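Long-range contacts in protein Pcdhgc3 (Mus musculus, PDB 4ZI8), which probably mediates calcium-dependent cell adhesion and may help establish and maintain specific neuronal connections in the brain, this chain being its first three extracellular cadherin domains: residues Arg190-Glu195 and Ile222-Ala227; Ser165-Phe170 and Val200-Thr205; Ser52-Arg57 and Leu100-Pro105; Ile23-Leu28 and Phe35-Val40. One frame throughout, in Å; residues are numbered along the deposited sequence.

Contact 1 of 4, residues Arg190-Glu195 and Ile222-Ala227; sequences RALDWE and ITVLDA. With CA (calcium ion), chain Q; CA (calcium ion), chain R.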
loop_
_atom_site.group_PDB
_atom_site.type_symbol
_atom_site.label_atom_id
_atom_site.label_comp_id
_atom_site.label_asym_id
_atom_site.label_seq_id
_atom_site.Cartn_x
_atom_site.Cartn_y
_atom_site.Cartn_z
ATOM N N ARG B 190 -9.101 1.895 12.651
ATOM C CA ARG B 190 -10.374 2.092 11.972
ATOM C C ARG B 190 -10.069 2.520 10.545
ATOM O O ARG B 190 -9.179 3.328 10.317
ATOM C CB ARG B 190 -11.234 3.133 12.710
ATOM C CG ARG B 190 -11.371 2.840 14.231
ATOM C CD ARG B 190 -12.277 3.812 15.004
ATOM N NE ARG B 190 -13.546 4.124 14.331
ATOM C CZ ARG B 190 -13.801 5.281 13.738
ATOM N NH1 ARG B 190 -12.886 6.236 13.724
ATOM N NH2 ARG B 190 -14.967 5.488 13.171
ATOM N N ALA B 191 -10.780 1.952 9.588
ATOM C CA ALA B 191 -10.598 2.274 8.172
ATOM C C ALA B 191 -10.640 3.769 7.903
ATOM O O ALA B 191 -11.435 4.490 8.519
ATOM C CB ALA B 191 -11.656 1.592 7.350
ATOM N N LEU B 192 -9.766 4.230 7.009
ATOM C CA LEU B 192 -9.830 5.601 6.519
ATOM C C LEU B 192 -11.001 5.716 5.554
ATOM O O LEU B 192 -11.475 4.708 5.025
ATOM C CB LEU B 192 -8.536 6.006 5.817
ATOM C CG LEU B 192 -7.268 5.917 6.656
ATOM C CD1 LEU B 192 -6.060 6.157 5.770
ATOM C CD2 LEU B 192 -7.330 6.934 7.785
ATOM N N ASP B 193 -11.442 6.945 5.304
ATOM C CA ASP B 193 -12.564 7.187 4.416
ATOM C C ASP B 193 -12.343 8.506 3.710
ATOM O O ASP B 193 -12.524 9.553 4.303
ATOM C CB ASP B 193 -13.883 7.206 5.173
ATOM C CG ASP B 193 -15.084 7.408 4.248
ATOM O OD1 ASP B 193 -14.925 7.365 3.012
ATOM O OD2 ASP B 193 -16.203 7.600 4.749
ATOM N N TRP B 194 -11.951 8.450 2.428
ATOM C CA TRP B 194 -11.614 9.650 1.667
ATOM C C TRP B 194 -12.784 10.607 1.574
ATOM O O TRP B 194 -12.586 11.838 1.604
ATOM C CB TRP B 194 -11.143 9.305 0.244
ATOM C CG TRP B 194 -10.687 10.531 -0.514
ATOM C CD1 TRP B 194 -9.401 11.006 -0.623
ATOM C CD2 TRP B 194 -11.513 11.445 -1.249
ATOM N NE1 TRP B 194 -9.386 12.154 -1.386
ATOM C CE2 TRP B 194 -10.666 12.448 -1.771
ATOM C CE3 TRP B 194 -12.890 11.519 -1.502
ATOM C CZ2 TRP B 194 -11.143 13.499 -2.544
ATOM C CZ3 TRP B 194 -13.368 12.563 -2.278
ATOM C CH2 TRP B 194 -12.489 13.550 -2.778
ATOM N N GLU B 195 -13.981 10.035 1.461
ATOM C CA GLU B 195 -15.180 10.832 1.283
ATOM C C GLU B 195 -15.461 11.677 2.508
ATOM O O GLU B 195 -16.055 12.736 2.391
ATOM C CB GLU B 195 -16.392 9.949 0.966
ATOM C CG GLU B 195 -16.464 9.474 -0.488
ATOM C CD GLU B 195 -15.460 8.383 -0.814
ATOM O OE1 GLU B 195 -15.074 7.646 0.109
ATOM O OE2 GLU B 195 -15.051 8.251 -1.991
ATOM N N ILE B 222 -0.948 12.687 6.777
ATOM C CA ILE B 222 -1.440 11.573 5.973
ATOM C C ILE B 222 -2.423 12.035 4.886
ATOM O O ILE B 222 -3.427 12.675 5.182
ATOM C CB ILE B 222 -2.085 10.541 6.870
ATOM C CG1 ILE B 222 -1.043 10.050 7.881
ATOM C CG2 ILE B 222 -2.660 9.379 6.032
ATOM C CD1 ILE B 222 -1.645 9.516 9.114
ATOM N N THR B 223 -2.099 11.758 3.629
ATOM C CA THR B 223 -3.030 11.951 2.536
ATOM C C THR B 223 -3.819 10.661 2.355
ATOM O O THR B 223 -3.244 9.608 2.061
ATOM C CB THR B 223 -2.307 12.312 1.237
ATOM O OG1 THR B 223 -1.565 13.516 1.446
ATOM C CG2 THR B 223 -3.305 12.525 0.087
ATOM N N VAL B 224 -5.126 10.712 2.565
ATOM C CA VAL B 224 -5.925 9.524 2.278
ATOM C C VAL B 224 -6.034 9.365 0.773
ATOM O O VAL B 224 -6.383 10.305 0.065
ATOM C CB VAL B 224 -7.308 9.600 2.931
ATOM C CG1 VAL B 224 -8.106 8.322 2.642
ATOM C CG2 VAL B 224 -7.156 9.805 4.438
ATOM N N LEU B 225 -5.689 8.196 0.250
ATOM C CA LEU B 225 -5.928 7.972 -1.184
ATOM C C LEU B 225 -7.334 7.435 -1.456
ATOM O O LEU B 225 -7.766 6.462 -0.841
ATOM C CB LEU B 225 -4.892 7.012 -1.768
ATOM C CG LEU B 225 -3.438 7.485 -1.623
ATOM C CD1 LEU B 225 -2.483 6.383 -2.034
ATOM C CD2 LEU B 225 -3.230 8.711 -2.515
ATOM N N ASP B 226 -8.043 8.078 -2.378
ATOM C CA ASP B 226 -9.377 7.655 -2.764
ATOM C C ASP B 226 -9.379 6.250 -3.360
ATOM O O ASP B 226 -8.471 5.876 -4.119
ATOM C CB ASP B 226 -9.979 8.620 -3.791
ATOM C CG ASP B 226 -11.389 8.219 -4.206
ATOM O OD1 ASP B 226 -12.242 8.075 -3.310
ATOM O OD2 ASP B 226 -11.653 8.050 -5.422
ATOM N N ALA B 227 -10.395 5.475 -3.010
ATOM C CA ALA B 227 -10.668 4.226 -3.695
ATOM C C ALA B 227 -12.069 4.318 -4.278
ATOM O O ALA B 227 -12.884 5.135 -3.820
ATOM C CB ALA B 227 -10.559 3.062 -2.761
HETATM CA CA CA Q . -13.890 6.649 -2.422
HETATM CA CA CA R . -14.952 5.831 1.316
HETATM O O HOH W 1 -15.310 4.488 3.075
HETATM O O HOH W 2 -17.371 5.865 0.961
#

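Contact 2 of 4, residues Ser165-Phe170 and Val200-Thr205; sequences SHNEYF and VQLVLT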
loop_
_atom_site.group_PDB
_atom_site.type_symbol
_atom_site.label_atom_id
_atom_site.label_comp_id
_atom_site.label_asym_id
_atom_site.label_seq_id
_atom_site.Cartn_x
_atom_site.Cartn_y
_atom_site.Cartn_z
ATOM N N SER B 165 -0.571 11.793 19.009
ATOM C CA SER B 165 -1.720 12.647 19.219
ATOM C C SER B 165 -3.047 11.878 19.118
ATOM O O SER B 165 -3.192 10.922 18.352
ATOM C CB SER B 165 -1.706 13.779 18.193
ATOM O OG SER B 165 -1.602 13.217 16.900
ATOM N N HIS B 166 -4.020 12.337 19.883
ATOM C CA HIS B 166 -5.334 11.756 19.907
ATOM C C HIS B 166 -5.967 11.843 18.516
ATOM O O HIS B 166 -6.037 12.913 17.921
ATOM C CB HIS B 166 -6.177 12.479 20.944
ATOM C CG HIS B 166 -7.572 11.965 21.063
ATOM N ND1 HIS B 166 -7.862 10.722 21.586
ATOM C CD2 HIS B 166 -8.762 12.530 20.746
ATOM C CE1 HIS B 166 -9.174 10.544 21.578
ATOM N NE2 HIS B 166 -9.743 11.628 21.077
ATOM N N ASN B 167 -6.413 10.712 17.993
ATOM C CA ASN B 167 -6.980 10.675 16.650
ATOM C C ASN B 167 -7.927 9.497 16.547
ATOM O O ASN B 167 -7.925 8.624 17.405
ATOM C CB ASN B 167 -5.877 10.577 15.597
ATOM C CG ASN B 167 -5.310 9.182 15.482
ATOM O OD1 ASN B 167 -5.724 8.397 14.621
ATOM N ND2 ASN B 167 -4.372 8.849 16.362
ATOM N N GLU B 168 -8.732 9.433 15.502
ATOM C CA GLU B 168 -9.753 8.393 15.491
ATOM C C GLU B 168 -9.414 7.177 14.631
ATOM O O GLU B 168 -10.218 6.250 14.569
ATOM C CB GLU B 168 -11.102 8.977 15.056
ATOM C CG GLU B 168 -11.233 9.240 13.604
ATOM C CD GLU B 168 -12.655 9.684 13.206
ATOM O OE1 GLU B 168 -12.865 10.900 12.989
ATOM O OE2 GLU B 168 -13.554 8.814 13.110
ATOM N N TYR B 169 -8.242 7.143 13.998
ATOM C CA TYR B 169 -7.930 6.058 13.060
ATOM C C TYR B 169 -6.771 5.144 13.444
ATOM O O TYR B 169 -6.764 3.953 13.079
ATOM C CB TYR B 169 -7.602 6.622 11.683
ATOM C CG TYR B 169 -8.672 7.516 11.094
ATOM C CD1 TYR B 169 -9.812 6.981 10.490
ATOM C CD2 TYR B 169 -8.528 8.891 11.137
ATOM C CE1 TYR B 169 -10.773 7.805 9.956
ATOM C CE2 TYR B 169 -9.476 9.715 10.610
ATOM C CZ TYR B 169 -10.596 9.178 10.024
ATOM O OH TYR B 169 -11.527 10.044 9.510
ATOM N N PHE B 170 -5.779 5.713 14.125
ATOM C CA PHE B 170 -4.493 5.050 14.348
ATOM C C PHE B 170 -4.145 4.878 15.827
ATOM O O PHE B 170 -4.244 5.827 16.622
ATOM C CB PHE B 170 -3.372 5.850 13.692
ATOM C CG PHE B 170 -3.478 5.975 12.195
ATOM C CD1 PHE B 170 -3.059 4.946 11.369
ATOM C CD2 PHE B 170 -3.945 7.139 11.619
ATOM C CE1 PHE B 170 -3.128 5.061 10.008
ATOM C CE2 PHE B 170 -4.032 7.256 10.254
ATOM C CZ PHE B 170 -3.610 6.218 9.444
ATOM N N VAL B 200 -5.383 13.498 7.167
ATOM C CA VAL B 200 -5.322 13.421 8.583
ATOM C C VAL B 200 -3.983 13.944 9.053
ATOM O O VAL B 200 -2.984 13.651 8.491
ATOM C CB VAL B 200 -5.449 11.984 9.054
ATOM C CG1 VAL B 200 -5.464 11.923 10.541
ATOM C CG2 VAL B 200 -6.691 11.367 8.499
ATOM N N GLN B 201 -4.005 14.723 10.103
ATOM C CA GLN B 201 -2.790 15.282 10.639
ATOM C C GLN B 201 -2.512 14.718 12.018
ATOM O O GLN B 201 -3.355 14.732 12.846
ATOM C CB GLN B 201 -2.908 16.801 10.658
ATOM C CG GLN B 201 -3.042 17.411 9.260
ATOM C CD GLN B 201 -4.455 17.325 8.632
ATOM O OE1 GLN B 201 -5.461 17.487 9.291
ATOM N NE2 GLN B 201 -4.502 17.104 7.342
ATOM N N LEU B 202 -1.322 14.209 12.228
ATOM C CA LEU B 202 -0.946 13.657 13.507
ATOM C C LEU B 202 0.370 14.232 14.001
ATOM O O LEU B 202 1.093 14.792 13.257
ATOM C CB LEU B 202 -0.757 12.160 13.408
ATOM C CG LEU B 202 -1.801 11.301 12.762
ATOM C CD1 LEU B 202 -1.283 9.935 12.448
ATOM C CD2 LEU B 202 -2.981 11.203 13.678
ATOM N N VAL B 203 0.644 14.046 15.279
ATOM C CA VAL B 203 1.905 14.437 15.849
ATOM C C VAL B 203 2.475 13.267 16.649
ATOM O O VAL B 203 1.840 12.772 17.523
ATOM C CB VAL B 203 1.849 15.670 16.766
ATOM C CG1 VAL B 203 3.224 16.010 17.279
ATOM C CG2 VAL B 203 1.295 16.860 16.032
ATOM N N LEU B 204 3.668 12.841 16.284
ATOM C CA LEU B 204 4.432 11.846 17.019
ATOM C C LEU B 204 5.402 12.570 17.956
ATOM O O LEU B 204 6.187 13.422 17.516
ATOM C CB LEU B 204 5.220 10.938 16.074
ATOM C CG LEU B 204 6.122 9.847 16.667
ATOM C CD1 LEU B 204 5.289 8.787 17.303
ATOM C CD2 LEU B 204 7.081 9.256 15.613
ATOM N N THR B 205 5.329 12.229 19.232
ATOM C CA THR B 205 6.218 12.796 20.248
ATOM C C THR B 205 7.218 11.750 20.726
ATOM O O THR B 205 6.822 10.665 21.128
ATOM C CB THR B 205 5.424 13.321 21.422
ATOM O OG1 THR B 205 4.613 14.401 20.971
ATOM C CG2 THR B 205 6.353 13.823 22.528
HETATM O O HOH W 3 -3.932 13.871 15.865
#

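Contact 3 of 4, residues Ser52-Arg57 and Leu100-Pro105; sequences SARRLR and LVVENP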
loop_
_atom_site.group_PDB
_atom_site.type_symbol
_atom_site.label_atom_id
_atom_site.label_comp_id
_atom_site.label_asym_id
_atom_site.label_seq_id
_atom_site.Cartn_x
_atom_site.Cartn_y
_atom_site.Cartn_z
ATOM N N SER B 52 56.021 23.766 45.499
ATOM C CA SER B 52 56.391 24.762 44.493
ATOM C C SER B 52 57.646 24.354 43.715
ATOM O O SER B 52 57.778 24.666 42.522
ATOM C CB SER B 52 56.589 26.136 45.147
ATOM O OG SER B 52 57.431 26.067 46.291
ATOM N N ALA B 53 58.555 23.643 44.381
ATOM C CA ALA B 53 59.773 23.158 43.734
ATOM C C ALA B 53 59.477 22.055 42.720
ATOM O O ALA B 53 60.278 21.778 41.833
ATOM C CB ALA B 53 60.762 22.654 44.778
ATOM N N ARG B 54 58.330 21.412 42.846
ATOM C CA ARG B 54 58.084 20.240 42.029
ATOM C C ARG B 54 57.359 20.540 40.712
ATOM O O ARG B 54 57.233 19.652 39.870
ATOM C CB ARG B 54 57.329 19.221 42.863
ATOM C CG ARG B 54 58.108 18.969 44.145
ATOM C CD ARG B 54 58.062 17.559 44.605
ATOM N NE ARG B 54 58.572 16.618 43.622
ATOM C CZ ARG B 54 58.370 15.310 43.720
ATOM N NH1 ARG B 54 57.689 14.833 44.755
ATOM N NH2 ARG B 54 58.842 14.489 42.797
ATOM N N ARG B 55 56.908 21.787 40.544
ATOM C CA ARG B 55 56.270 22.246 39.304
ATOM C C ARG B 55 55.189 21.295 38.821
ATOM O O ARG B 55 55.169 20.887 37.656
ATOM C CB ARG B 55 57.326 22.440 38.198
ATOM C CG ARG B 55 58.464 23.378 38.569
ATOM C CD ARG B 55 59.527 23.358 37.483
ATOM N NE ARG B 55 60.740 24.094 37.840
ATOM C CZ ARG B 55 60.950 25.371 37.531
ATOM N NH1 ARG B 55 60.024 26.051 36.860
ATOM N NH2 ARG B 55 62.083 25.966 37.890
ATOM N N LEU B 56 54.297 20.921 39.731
ATOM C CA LEU B 56 53.217 19.999 39.433
ATOM C C LEU B 56 52.361 20.519 38.260
ATOM O O LEU B 56 51.992 21.693 38.232
ATOM C CB LEU B 56 52.361 19.799 40.677
ATOM C CG LEU B 56 51.009 19.137 40.446
ATOM C CD1 LEU B 56 51.224 17.684 40.038
ATOM C CD2 LEU B 56 50.153 19.225 41.707
ATOM N N ARG B 57 52.119 19.669 37.272
ATOM C CA ARG B 57 51.282 20.051 36.134
ATOM C C ARG B 57 50.662 18.841 35.446
ATOM O O ARG B 57 51.127 17.697 35.589
ATOM C CB ARG B 57 52.095 20.854 35.134
ATOM C CG ARG B 57 53.237 20.047 34.578
ATOM C CD ARG B 57 54.260 20.908 33.944
ATOM N NE ARG B 57 55.417 20.162 33.457
ATOM C CZ ARG B 57 56.619 20.134 34.063
ATOM N NH1 ARG B 57 56.834 20.753 35.233
ATOM N NH2 ARG B 57 57.604 19.442 33.510
ATOM N N LEU B 100 49.876 13.309 35.398
ATOM C CA LEU B 100 50.402 14.415 36.174
ATOM C C LEU B 100 51.912 14.260 36.221
ATOM O O LEU B 100 52.413 13.139 36.344
ATOM C CB LEU B 100 49.814 14.420 37.588
ATOM C CG LEU B 100 48.291 14.580 37.621
ATOM C CD1 LEU B 100 47.774 14.151 38.965
ATOM C CD2 LEU B 100 47.963 16.050 37.368
ATOM N N VAL B 101 52.652 15.354 36.146
ATOM C CA VAL B 101 54.096 15.247 36.273
ATOM C C VAL B 101 54.602 16.197 37.351
ATOM O O VAL B 101 54.059 17.280 37.560
ATOM C CB VAL B 101 54.802 15.502 34.912
ATOM C CG1 VAL B 101 54.292 16.752 34.272
ATOM C CG2 VAL B 101 56.323 15.607 35.073
ATOM N N VAL B 102 55.620 15.762 38.078
ATOM C CA VAL B 102 56.347 16.637 38.985
ATOM C C VAL B 102 57.833 16.469 38.700
ATOM O O VAL B 102 58.238 15.450 38.113
ATOM C CB VAL B 102 56.032 16.337 40.456
ATOM C CG1 VAL B 102 54.628 16.787 40.793
ATOM C CG2 VAL B 102 56.218 14.846 40.754
ATOM N N GLU B 103 58.635 17.461 39.082
ATOM C CA GLU B 103 60.080 17.407 38.900
ATOM C C GLU B 103 60.749 17.329 40.263
ATOM O O GLU B 103 60.089 17.511 41.282
ATOM C CB GLU B 103 60.596 18.635 38.130
ATOM C CG GLU B 103 59.974 18.816 36.746
ATOM C CD GLU B 103 60.482 20.061 36.037
ATOM O OE1 GLU B 103 61.629 20.457 36.301
ATOM O OE2 GLU B 103 59.729 20.643 35.218
ATOM N N ASN B 104 62.047 17.065 40.273
ATOM C CA ASN B 104 62.841 17.114 41.511
ATOM C C ASN B 104 62.364 16.221 42.636
ATOM O O ASN B 104 62.108 16.715 43.732
ATOM C CB ASN B 104 62.873 18.537 42.043
ATOM C CG ASN B 104 63.344 19.509 41.021
ATOM O OD1 ASN B 104 64.371 19.287 40.386
ATOM N ND2 ASN B 104 62.595 20.597 40.831
ATOM N N PRO B 105 62.268 14.911 42.391
ATOM C CA PRO B 105 62.638 14.212 41.162
ATOM C C PRO B 105 61.506 14.116 40.147
ATOM O O PRO B 105 60.318 14.307 40.455
ATOM C CB PRO B 105 63.019 12.824 41.667
ATOM C CG PRO B 105 62.086 12.621 42.806
ATOM C CD PRO B 105 61.974 13.965 43.481
#

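Contact 4 of 4, residues Ile23-Leu28 and Phe35-Val40; sequences IHYEIL and FPVGNV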
loop_
_atom_site.group_PDB
_atom_site.type_symbol
_atom_site.label_atom_id
_atom_site.label_comp_id
_atom_site.label_asym_id
_atom_site.label_seq_id
_atom_site.Cartn_x
_atom_site.Cartn_y
_atom_site.Cartn_z
ATOM N N ILE B 23 44.076 8.251 42.087
ATOM C CA ILE B 23 43.688 9.594 41.697
ATOM C C ILE B 23 42.518 9.437 40.710
ATOM O O ILE B 23 42.688 9.459 39.493
ATOM C CB ILE B 23 44.850 10.382 41.070
ATOM C CG1 ILE B 23 46.131 10.243 41.917
ATOM C CG2 ILE B 23 44.469 11.844 40.937
ATOM C CD1 ILE B 23 45.925 10.661 43.372
ATOM N N HIS B 24 41.345 9.232 41.281
ATOM C CA HIS B 24 40.136 8.834 40.537
ATOM C C HIS B 24 39.008 9.678 41.027
ATOM O O HIS B 24 38.701 9.631 42.217
ATOM C CB HIS B 24 39.808 7.362 40.762
ATOM C CG HIS B 24 38.517 6.926 40.138
ATOM N ND1 HIS B 24 38.473 6.201 38.965
ATOM C CD2 HIS B 24 37.228 7.126 40.506
ATOM C CE1 HIS B 24 37.209 5.961 38.644
ATOM N NE2 HIS B 24 36.436 6.506 39.567
ATOM N N TYR B 25 38.417 10.473 40.143
ATOM C CA TYR B 25 37.328 11.361 40.528
ATOM C C TYR B 25 36.148 11.137 39.586
ATOM O O TYR B 25 36.327 10.622 38.499
ATOM C CB TYR B 25 37.761 12.818 40.470
ATOM C CG TYR B 25 39.005 13.116 41.285
ATOM C CD1 TYR B 25 38.957 13.163 42.661
ATOM C CD2 TYR B 25 40.214 13.346 40.667
ATOM C CE1 TYR B 25 40.107 13.448 43.415
ATOM C CE2 TYR B 25 41.365 13.634 41.403
ATOM C CZ TYR B 25 41.304 13.681 42.769
ATOM O OH TYR B 25 42.454 13.957 43.480
ATOM N N GLU B 26 34.962 11.543 40.019
ATOM C CA GLU B 26 33.732 11.358 39.240
ATOM C C GLU B 26 32.986 12.652 39.326
ATOM O O GLU B 26 32.725 13.139 40.423
ATOM C CB GLU B 26 32.882 10.210 39.793
ATOM C CG GLU B 26 33.679 8.922 39.987
ATOM C CD GLU B 26 32.818 7.686 40.161
ATOM O OE1 GLU B 26 31.650 7.815 40.601
ATOM O OE2 GLU B 26 33.326 6.583 39.852
ATOM N N ILE B 27 32.681 13.243 38.177
ATOM C CA ILE B 27 31.970 14.512 38.160
ATOM C C ILE B 27 30.885 14.470 37.093
ATOM O O ILE B 27 30.960 13.662 36.174
ATOM C CB ILE B 27 32.916 15.710 37.876
ATOM C CG1 ILE B 27 33.539 15.597 36.493
ATOM C CG2 ILE B 27 34.066 15.765 38.913
ATOM C CD1 ILE B 27 34.289 16.912 36.071
ATOM N N LEU B 28 29.900 15.349 37.217
ATOM C CA LEU B 28 28.926 15.543 36.156
ATOM C C LEU B 28 29.553 16.183 34.936
ATOM O O LEU B 28 30.415 17.078 35.068
ATOM C CB LEU B 28 27.780 16.428 36.650
ATOM C CG LEU B 28 26.895 15.929 37.788
ATOM C CD1 LEU B 28 25.816 16.975 38.113
ATOM C CD2 LEU B 28 26.283 14.575 37.435
ATOM N N PHE B 35 35.533 24.538 37.913
ATOM C CA PHE B 35 34.886 23.580 38.799
ATOM C C PHE B 35 35.911 22.658 39.433
ATOM O O PHE B 35 36.660 21.976 38.721
ATOM C CB PHE B 35 33.850 22.761 38.030
ATOM C CG PHE B 35 33.102 21.771 38.873
ATOM C CD1 PHE B 35 33.584 20.481 39.044
ATOM C CD2 PHE B 35 31.885 22.116 39.457
ATOM C CE1 PHE B 35 32.868 19.550 39.793
ATOM C CE2 PHE B 35 31.169 21.199 40.204
ATOM C CZ PHE B 35 31.659 19.917 40.381
ATOM N N PRO B 36 35.928 22.604 40.778
ATOM C CA PRO B 36 36.919 21.823 41.527
ATOM C C PRO B 36 36.617 20.326 41.491
ATOM O O PRO B 36 35.523 19.864 41.832
ATOM C CB PRO B 36 36.827 22.402 42.953
ATOM C CG PRO B 36 35.480 22.978 43.059
ATOM C CD PRO B 36 35.019 23.356 41.665
ATOM N N VAL B 37 37.611 19.565 41.052
ATOM C CA VAL B 37 37.470 18.137 40.842
ATOM C C VAL B 37 38.057 17.358 42.037
ATOM O O VAL B 37 37.478 16.393 42.526
ATOM C CB VAL B 37 38.144 17.752 39.506
ATOM C CG1 VAL B 37 38.044 16.294 39.251
ATOM C CG2 VAL B 37 37.511 18.525 38.374
ATOM N N GLY B 38 39.210 17.780 42.521
ATOM C CA GLY B 38 39.801 17.119 43.670
ATOM C C GLY B 38 41.131 17.775 43.934
ATOM O O GLY B 38 41.529 18.650 43.174
ATOM N N ASN B 39 41.800 17.391 45.016
ATOM C CA ASN B 39 43.144 17.875 45.260
ATOM C C ASN B 39 44.088 16.706 45.126
ATOM O O ASN B 39 44.055 15.786 45.937
ATOM C CB ASN B 39 43.266 18.518 46.645
ATOM C CG ASN B 39 44.554 19.252 46.806
ATOM O OD1 ASN B 39 45.617 18.643 46.803
ATOM N ND2 ASN B 39 44.483 20.564 46.916
ATOM N N VAL B 40 44.933 16.729 44.105
ATOM C CA VAL B 40 45.787 15.588 43.831
ATOM C C VAL B 40 46.983 15.572 44.757
ATOM O O VAL B 40 47.645 14.564 44.877
ATOM C CB VAL B 40 46.263 15.569 42.367
ATOM C CG1 VAL B 40 45.045 15.667 41.440
ATOM C CG2 VAL B 40 47.293 16.691 42.088
#

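Contact 1 of 4, residues Arg190-Glu195 and Ile222-Ala227
Trp194 lays one indole face over Asp226, whose CB stands 4.0 Å from the centroid of the Trp194 five-membered ring and only 14° off its normal, a CH-pi contact. With CG anti to the backbone N (chi1 -175°), the indole reaches the second segment, where Val224 O meets the ring edge 3.2 Å from Trp194 CD1. Val224 CG1 touches two side chains of the loop, 4.0 Å from Leu192 CB and equally near Trp194 CB. With alanine at Trp194, the Asp226 methylene would lose the ring face over it and this calcium ligand is likely to be less firmly positioned. The segments meet at a cadherin interdomain calcium site, built from the loop with Asp193-Trp194-Glu195, at the cadherin DRE position, and the end of strand 215-225. Glu195, bent at chi2 (74°), bridges two ions: its OE2 binds one calcium at 2.0 Å and its OE1 the other at 2.2 Å. The first ion also takes Asp226 OD1 at 2.4 Å and the Ala227 carbonyl; the second takes Asp193 OD1 and two waters. Glu136 and Asp229 serve both ions, and Asp262 completes the first. Asp193 OD1 also accepts from Glu195 N, an Asx turn, while Asn266 holds Asp226 OD2.

Contact 2 of 4, residues Ser165-Phe170 and Val200-Thr205
Two hydrogen bonds join Ser165 to Val203: Ser165 N donates to Val203 O at 3.0 Å, and Val203 N donates to Ser165 OG at 2.9 Å, with an N-H...O angle of 165°. A serine hydroxyl thus takes the bond that a backbone carbonyl would accept in a regular strand pair; OG sits between the backbone N and the carbonyl carbon (chi1 53°), which turns it to Val203 N. A water 2.6 Å from Ser165 OG donates to the carbonyls of His166 and Gln201, adding a water-mediated link to the two direct bonds.

Within the loop, Asn167 makes four bonds. Its OD1 accepts from Tyr169 N above the carbonyl plane, an Asx turn, and from Phe170 N in that plane on a lone pair, an Asx motif; ND2 donates to Ser165 O almost straight (173°) and to Phe170 O. Replacing Asn167 with leucine would probably leave these backbone groups without their mates and set the loop free to shift.

Leu202 CD2 makes a van der Waals contact with the Asn167 side chain, 3.5 Å from Asn167 CB. The apolar pairs are Leu202 CD1, 3.9 Å from Phe170 CD2, and Val200 CG2 against Tyr169 CE2.

The loop leads from edge strand 159-164 to strand 170-176, across the cadherin beta sandwich, while strand 199-208 runs between 159-164 and 215-225; Phe170 and Leu202 both pack on Leu186 and Ile222.

Contact 3 of 4, residues Ser52-Arg57 and Leu100-Pro105
The Arg54 guanidinium carries Val102 CG2 over one face, 3.3 Å above its plane, and two backbone carbonyls at its edge. Its NE donates to Glu103 O at 2.9 Å with an angle of 176°, and its NH2 to Pro105 O at 2.8 Å on a lone pair; both oxygens lie within 1° of the guanidinium plane. Bends at chi2 and chi3 fold the chain back to reach them, and two in-plane bonds fix the group's rotation. The Arg57 guanidinium has Val101 CG1 over one face and Glu103 OE2 at its edge. This is an end-on salt bridge: NH1 and NH2 both hold the one oxygen, at 2.9 Å and 3.0 Å from Glu103 OE2, on the anti side and from opposite faces of the carboxylate, whose plane stands 90° to the guanidinium. Arg55 NE, 4.0 Å from Glu103 OE1, adds only charge attraction, because that oxygen lies well out of its plane.

In the backbone, Arg57 and Val101 form an antiparallel hydrogen-bonded pair, and beyond it Glu103 N donates to Arg54 O at 2.7 Å. Asn104 ND2 reaches Ala53 O, ahead of the cis peptide before Pro105. The other methyl of Val102, CG1, meets Leu56 CD1 at 3.6 Å.

This is the edge of a four-stranded sheet of the first cadherin domain: the short outermost strand 57-58 joins strand 95-102, with strand 107-116 next, supplying Glu107, which makes a salt bridge with Arg54 NH2. Leu56 and Leu100 instead face the core, against Val40 of helix 40-44 and Val69 of strand 67-69.

Contact 4 of 4, residues Ile23-Leu28 and Phe35-Val40
Tyr25 lies flat across the backbone of Val37 and Gly38, its ring filling the hollow that glycine provides: Gly38 CA sits 4.1 Å from the centroid of the Tyr25 ring, 27° off the normal, as a CH-pi contact over the face. Val37 CG1 is the bump between Tyr25 and Ile27, 3.7 Å from Tyr25 CB and 4.0 Å from Ile27 CG2. The same Ile27 methyl comes to the edge of the Phe35 ring at CE1.

The strands 24-28 and 36-39 run antiparallel at 165°, yet their axes come no closer than 7.3 Å and no hydrogen bond links them, because they belong to the two facing sheets of a cadherin beta sandwich. Strand 24-28 is hydrogen-bonded to 107-116, whereas 36-39 lies beside 75-78, where Val37 and Gly38 both face Met76 in a classic beta bulge. From that second sheet Met76 touches Tyr25 and Val37, and Val78 touches Ile27 and Val37.

At the other end Val40 CG1 closes the row, lying near the plane of the Tyr25 ring at its edge and 3.9 Å from Ile23 CG2. With Tyr25 CG beside the backbone N (chi1 -55°), the ring slants along strand 36-39 toward Val40, and its hydroxyl bonds to Asp43 of helix 40-44. The N-cap of this helix is Asn39, whose OD1 accepts from Thr42 N while ND2 holds Thr73 O.

Along the chain the order is contact 4, contact 3, then contacts 2 and 1, whose segments alternate. Contacts 3 and 4 share the first cadherin domain, their centres 19 Å apart; they meet where Leu56 CD2 lies 3.8 Å from Val40 CG2, and both reach the sheet holding strands 24-28, 107-116, 95-102 and 57-58. Contacts 1 and 2 share the second domain, 14 Å between centres, on neighbouring strands 199-208 and 215-225; Arg190 and Glu168 join them by a salt bridge. The pairs stand far apart, contacts 1 and 3 by about 76 Å between centres, as suits an elongated chain of domains. Contact 1 carries the calcium-bound junction toward the third domain.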